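Local structure of uncharacterized protein (Bacteroides ovatus, 4ORL) at residues A[77-81]-A[82-86]; A[2-6]-A[7-11]. The protein is of unknown function but belongs to the DUF4783 family, whose members are grouped with NTF2-like proteins built from a curved sheet and packed helices. All coordinates share one frame; numbering follows the deposited sequence.

In the fold
Along the chain interaction 2 comes first, where the N-terminal residues 2-6 run into the opening turn of helix 6-14, and interaction 1 follows much later, at the tight turn joining strand 71-80 to strand 83-94. Their centres lie 19 Å apart and their nearest atoms about 6 Å apart, without touching. Strands 57-68 and 83-94 of the mixed sheet link the two: Ile4 touches both, Ile9 the first and Pro5 the second, and the hairpin of interaction 1 includes the second and pairs with the first. One contact thus shapes a hairpin end of the sheet while the other starts a helix laid against it, as expected of an NTF2-like fold.

Interaction 1: A[77-81]-A[82-86]; sequences TLATT and NGNFR
With a chi1 of 82°, Thr80 holds OG1 between its own backbone N and carbonyl carbon, over the turn; a chi1 of -66° on Phe85 sets CG beside that residue's backbone N and brings the ring to the threonine. Thr80 OG1 donates to Gly83 O at 2.7 Å, in the carbonyl plane and on a lone pair, and accepts the amide of Asn82, N to OG1 3.0 Å. Threonine suits the place because one short side chain can both give and take a bond, while its methyl CG2 lies 3.9 Å from Phe85 CD1. Thr80 OG1 also sits in the plane of the Phe85 ring at its edge, 3.6 Å from CE1.

Thr80 to Gly83 form a type I turn closing the hairpin of strands 71-80 and 83-94, and Gly83, with a positive phi of 110°, takes a backbone shape that most residues avoid. Farther along, Leu78 and Phe85 make a hydrogen-bonded antiparallel pair: Leu78 N reaches Phe85 O at 2.8 Å. On the other face, in one of its two modelled conformers, Asn84 OD1 lies 3.5 Å from Ala79 CA, beside the small alanine methyl. The Phe85 ring meets Phe51 edge-to-face and Lys107 by a cation-pi contact.

Gly83 O gathers two donors from Thr80, the hydroxyl and, weakly, the amide. This double hold, with the Asn82 N-H turned onto the same hydroxyl, gives Gly83 O and that N-H a partner inside the turn and ties its conformation to the threonine rotamer.

Interaction 2: A[2-6]-A[7-11]; sequences QEIPA and GVITA
Pro5 and Val8 meet where the chain enters helix 6-14: Pro5 CD lies 4.0 Å from Val8 CG2, the two side chains crossing at a slant. Val8 turns CG2 toward the proline by setting CG1 anti to its backbone N (chi1 169°), which leaves CG2 beside that N. Pro5 is at the N-cap position; its ring holds phi near -61°, and it meets the helix with its backbone carbonyl rather than with a polar side chain. Pro5 O accepts the amide of Val8, N to O 3.0 Å.

Ile4 and Ile9 form a second apolar pair. Their branches cross at about a right angle, with Ile4 CG2 and Ile9 CD1 4.1 Å apart. A chi2 of 158° extends the Ile9 chain, carrying CD1 out to the methyl of Ile4; long branched side chains can thus bridge the start of the helix.

Ala6, exposed and small, opens the first turn, and its carbonyl accepts the Thr10 amide, N to O 3.0 Å. A water donates to the same Ala6 O at 3.1 Å and also bonds Thr10 OG1, linking the threonine hydroxyl to the backbone.

Around this start, Ile4 and Ile9 rest on Gln65 of strand 57-68, and Ile9 also touches Val62. Ile4 and Pro5 lie against Leu91 of strand 83-94, Tyr23 touches Pro5 and Val8, and Thr10 and Ala11 meet Glu19 of helix 17-21.

Interaction 1: A[77-81]-A[82-86]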
loop_
_atom_site.group_PDB
_atom_site.type_symbol
_atom_site.label_atom_id
_atom_site.label_comp_id
_atom_site.label_asym_id
_atom_site.label_seq_id
_atom_site.Cartn_x
_atom_site.Cartn_y
_atom_site.Cartn_z
ATOM N N THR A 77 1.872 -6.876 -7.344
ATOM C CA THR A 77 0.967 -6.554 -8.446
ATOM C C THR A 77 -0.456 -6.817 -8.037
ATOM O O THR A 77 -0.805 -7.940 -7.589
ATOM C CB THR A 77 1.284 -7.352 -9.706
ATOM O OG1 THR A 77 2.657 -7.140 -10.057
ATOM C CG2 THR A 77 0.398 -6.931 -10.889
ATOM N N LEU A 78 -1.267 -5.802 -8.177
ATOM C CA LEU A 78 -2.658 -5.826 -7.874
ATOM C C LEU A 78 -3.449 -6.086 -9.152
ATOM O O LEU A 78 -3.320 -5.312 -10.102
ATOM C CB LEU A 78 -3.029 -4.472 -7.304
ATOM C CG LEU A 78 -4.316 -4.303 -6.604
ATOM C CD1 LEU A 78 -4.328 -5.014 -5.247
ATOM C CD2 LEU A 78 -4.591 -2.820 -6.433
ATOM N N ALA A 79 -4.209 -7.160 -9.215
ATOM C CA ALA A 79 -5.083 -7.453 -10.320
ATOM C C ALA A 79 -6.467 -6.884 -10.020
ATOM O O ALA A 79 -7.029 -7.108 -8.928
ATOM C CB ALA A 79 -5.174 -8.955 -10.530
ATOM N N THR A 80 -7.007 -6.132 -10.977
ATOM C CA THR A 80 -8.305 -5.462 -10.829
ATOM C C THR A 80 -9.150 -5.587 -12.076
ATOM O O THR A 80 -8.659 -5.975 -13.138
ATOM C CB THR A 80 -8.135 -3.945 -10.504
ATOM O OG1 THR A 80 -7.906 -3.193 -11.702
ATOM C CG2 THR A 80 -6.997 -3.706 -9.537
ATOM N N THR A 81 -10.410 -5.161 -11.960
ATOM C CA THR A 81 -11.334 -5.116 -13.106
ATOM C C THR A 81 -10.805 -4.220 -14.229
ATOM O O THR A 81 -11.168 -4.415 -15.407
ATOM C CB THR A 81 -12.746 -4.625 -12.684
ATOM O OG1 THR A 81 -12.652 -3.344 -12.045
ATOM C CG2 THR A 81 -13.405 -5.608 -11.752
ATOM N N ASN A 82 -9.968 -3.232 -13.876
ATOM C CA ASN A 82 -9.400 -2.322 -14.859
ATOM C C ASN A 82 -7.957 -2.604 -15.233
ATOM O O ASN A 82 -7.333 -1.807 -15.926
ATOM C CB ASN A 82 -9.565 -0.881 -14.385
ATOM C CG ASN A 82 -11.026 -0.474 -14.296
ATOM O OD1 ASN A 82 -11.814 -0.778 -15.192
ATOM N ND2 ASN A 82 -11.400 0.182 -13.209
ATOM N N GLY A 83 -7.461 -3.779 -14.872
ATOM C CA GLY A 83 -6.121 -4.217 -15.223
ATOM C C GLY A 83 -5.194 -4.256 -14.026
ATOM O O GLY A 83 -5.650 -4.164 -12.877
ATOM N N ASN A 84 -3.901 -4.417 -14.300
ATOM C CA ASN A 84 -2.889 -4.603 -13.259
ATOM C C ASN A 84 -2.260 -3.277 -12.841
ATOM O O ASN A 84 -2.029 -2.395 -13.691
ATOM C CB ASN A 84 -1.760 -5.539 -13.745
ATOM C CG ASN A 84 -2.138 -7.011 -13.696
ATOM O OD1 ASN A 84 -3.270 -7.373 -13.360
ATOM N ND2 ASN A 84 -1.169 -7.877 -14.029
ATOM N N PHE A 85 -1.958 -3.154 -11.556
ATOM C CA PHE A 85 -1.223 -2.030 -11.014
ATOM C C PHE A 85 -0.058 -2.555 -10.207
ATOM O O PHE A 85 -0.238 -3.467 -9.402
ATOM C CB PHE A 85 -2.103 -1.201 -10.079
ATOM C CG PHE A 85 -3.249 -0.516 -10.740
ATOM C CD1 PHE A 85 -4.418 -1.170 -11.013
ATOM C CD2 PHE A 85 -3.153 0.839 -11.097
ATOM C CE1 PHE A 85 -5.472 -0.522 -11.591
ATOM C CE2 PHE A 85 -4.202 1.467 -11.688
ATOM C CZ PHE A 85 -5.365 0.794 -11.924
ATOM N N ARG A 86 1.111 -1.932 -10.321
ATOM C CA ARG A 86 2.207 -2.247 -9.406
ATOM C C ARG A 86 2.064 -1.376 -8.172
ATOM O O ARG A 86 1.769 -0.159 -8.262
ATOM C CB ARG A 86 3.616 -2.087 -10.027
ATOM C CG ARG A 86 4.705 -2.810 -9.184
ATOM C CD ARG A 86 6.132 -2.537 -9.648
ATOM N NE ARG A 86 6.315 -2.876 -11.043
ATOM C CZ ARG A 86 6.292 -1.991 -12.034
ATOM N NH1 ARG A 86 6.118 -0.708 -11.774
ATOM N NH2 ARG A 86 6.439 -2.395 -13.275
HETATM O O HOH W 1 -5.926 -7.644 -13.939
#

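Interaction 2: A[2-6]-A[7-11]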
loop_
_atom_site.group_PDB
_atom_site.type_symbol
_atom_site.label_atom_id
_atom_site.label_comp_id
_atom_site.label_asym_id
_atom_site.label_seq_id
_atom_site.Cartn_x
_atom_site.Cartn_y
_atom_site.Cartn_z
ATOM N N GLN A 2 7.357 -8.517 11.483
ATOM C CA GLN A 2 7.339 -7.146 11.989
ATOM C C GLN A 2 7.456 -6.139 10.831
ATOM O O GLN A 2 6.598 -5.264 10.682
ATOM C CB GLN A 2 8.465 -6.920 13.004
ATOM C CG GLN A 2 8.368 -5.596 13.749
ATOM N N GLU A 3 8.498 -6.295 10.008
ATOM C CA GLU A 3 8.842 -5.284 8.993
ATOM C C GLU A 3 7.761 -5.133 7.932
ATOM O O GLU A 3 7.473 -4.027 7.517
ATOM C CB GLU A 3 10.168 -5.605 8.308
ATOM C CG GLU A 3 11.404 -5.293 9.141
ATOM C CD GLU A 3 11.740 -6.357 10.181
ATOM O OE1 GLU A 3 11.084 -7.418 10.204
ATOM O OE2 GLU A 3 12.688 -6.129 10.963
ATOM N N ILE A 4 7.229 -6.259 7.458
ATOM C CA ILE A 4 6.107 -6.262 6.520
ATOM C C ILE A 4 4.991 -7.108 7.105
ATOM O O ILE A 4 4.974 -8.332 6.941
ATOM C CB ILE A 4 6.498 -6.793 5.115
ATOM C CG1 ILE A 4 7.619 -5.955 4.512
ATOM C CG2 ILE A 4 5.290 -6.789 4.184
ATOM C CD1 ILE A 4 7.243 -4.521 4.210
ATOM N N PRO A 5 4.059 -6.461 7.818
ATOM C CA PRO A 5 3.015 -7.244 8.442
ATOM C C PRO A 5 2.181 -7.998 7.420
ATOM O O PRO A 5 1.836 -7.459 6.370
ATOM C CB PRO A 5 2.183 -6.203 9.203
ATOM C CG PRO A 5 3.103 -5.027 9.376
ATOM C CD PRO A 5 3.996 -5.032 8.185
ATOM N N ALA A 6 1.906 -9.260 7.705
ATOM C CA ALA A 6 1.023 -10.054 6.848
ATOM C C ALA A 6 -0.275 -9.300 6.528
ATOM O O ALA A 6 -0.774 -9.373 5.406
ATOM C CB ALA A 6 0.701 -11.368 7.519
ATOM N N GLY A 7 -0.796 -8.549 7.504
ATOM C CA GLY A 7 -2.039 -7.771 7.311
ATOM C C GLY A 7 -1.984 -6.729 6.208
ATOM O O GLY A 7 -3.004 -6.389 5.623
ATOM N N VAL A 8 -0.797 -6.197 5.917
ATOM C CA VAL A 8 -0.657 -5.259 4.810
ATOM C C VAL A 8 -0.939 -5.985 3.496
ATOM O O VAL A 8 -1.673 -5.497 2.632
ATOM C CB VAL A 8 0.747 -4.653 4.784
ATOM C CG1 VAL A 8 0.977 -3.892 3.494
ATOM C CG2 VAL A 8 0.937 -3.741 5.980
ATOM N N ILE A 9 -0.351 -7.160 3.359
ATOM C CA ILE A 9 -0.532 -7.951 2.177
ATOM C C ILE A 9 -1.998 -8.391 2.034
ATOM O O ILE A 9 -2.593 -8.270 0.960
ATOM C CB ILE A 9 0.429 -9.161 2.182
ATOM C CG1 ILE A 9 1.895 -8.683 2.066
ATOM C CG2 ILE A 9 0.062 -10.110 1.059
ATOM C CD1 ILE A 9 2.891 -9.686 2.577
ATOM N N THR A 10 -2.590 -8.855 3.126
ATOM C CA THR A 10 -3.994 -9.256 3.119
ATOM C C THR A 10 -4.909 -8.083 2.758
ATOM O O THR A 10 -5.870 -8.251 2.004
ATOM C CB THR A 10 -4.384 -9.874 4.476
ATOM O OG1 THR A 10 -3.608 -11.061 4.690
ATOM C CG2 THR A 10 -5.878 -10.239 4.543
ATOM N N ALA A 11 -4.591 -6.882 3.254
ATOM C CA ALA A 11 -5.390 -5.687 2.925
ATOM C C ALA A 11 -5.416 -5.432 1.420
ATOM O O ALA A 11 -6.449 -5.132 0.849
ATOM C CB ALA A 11 -4.862 -4.469 3.648
HETATM O O HOH W 2 -0.761 -12.162 4.146
#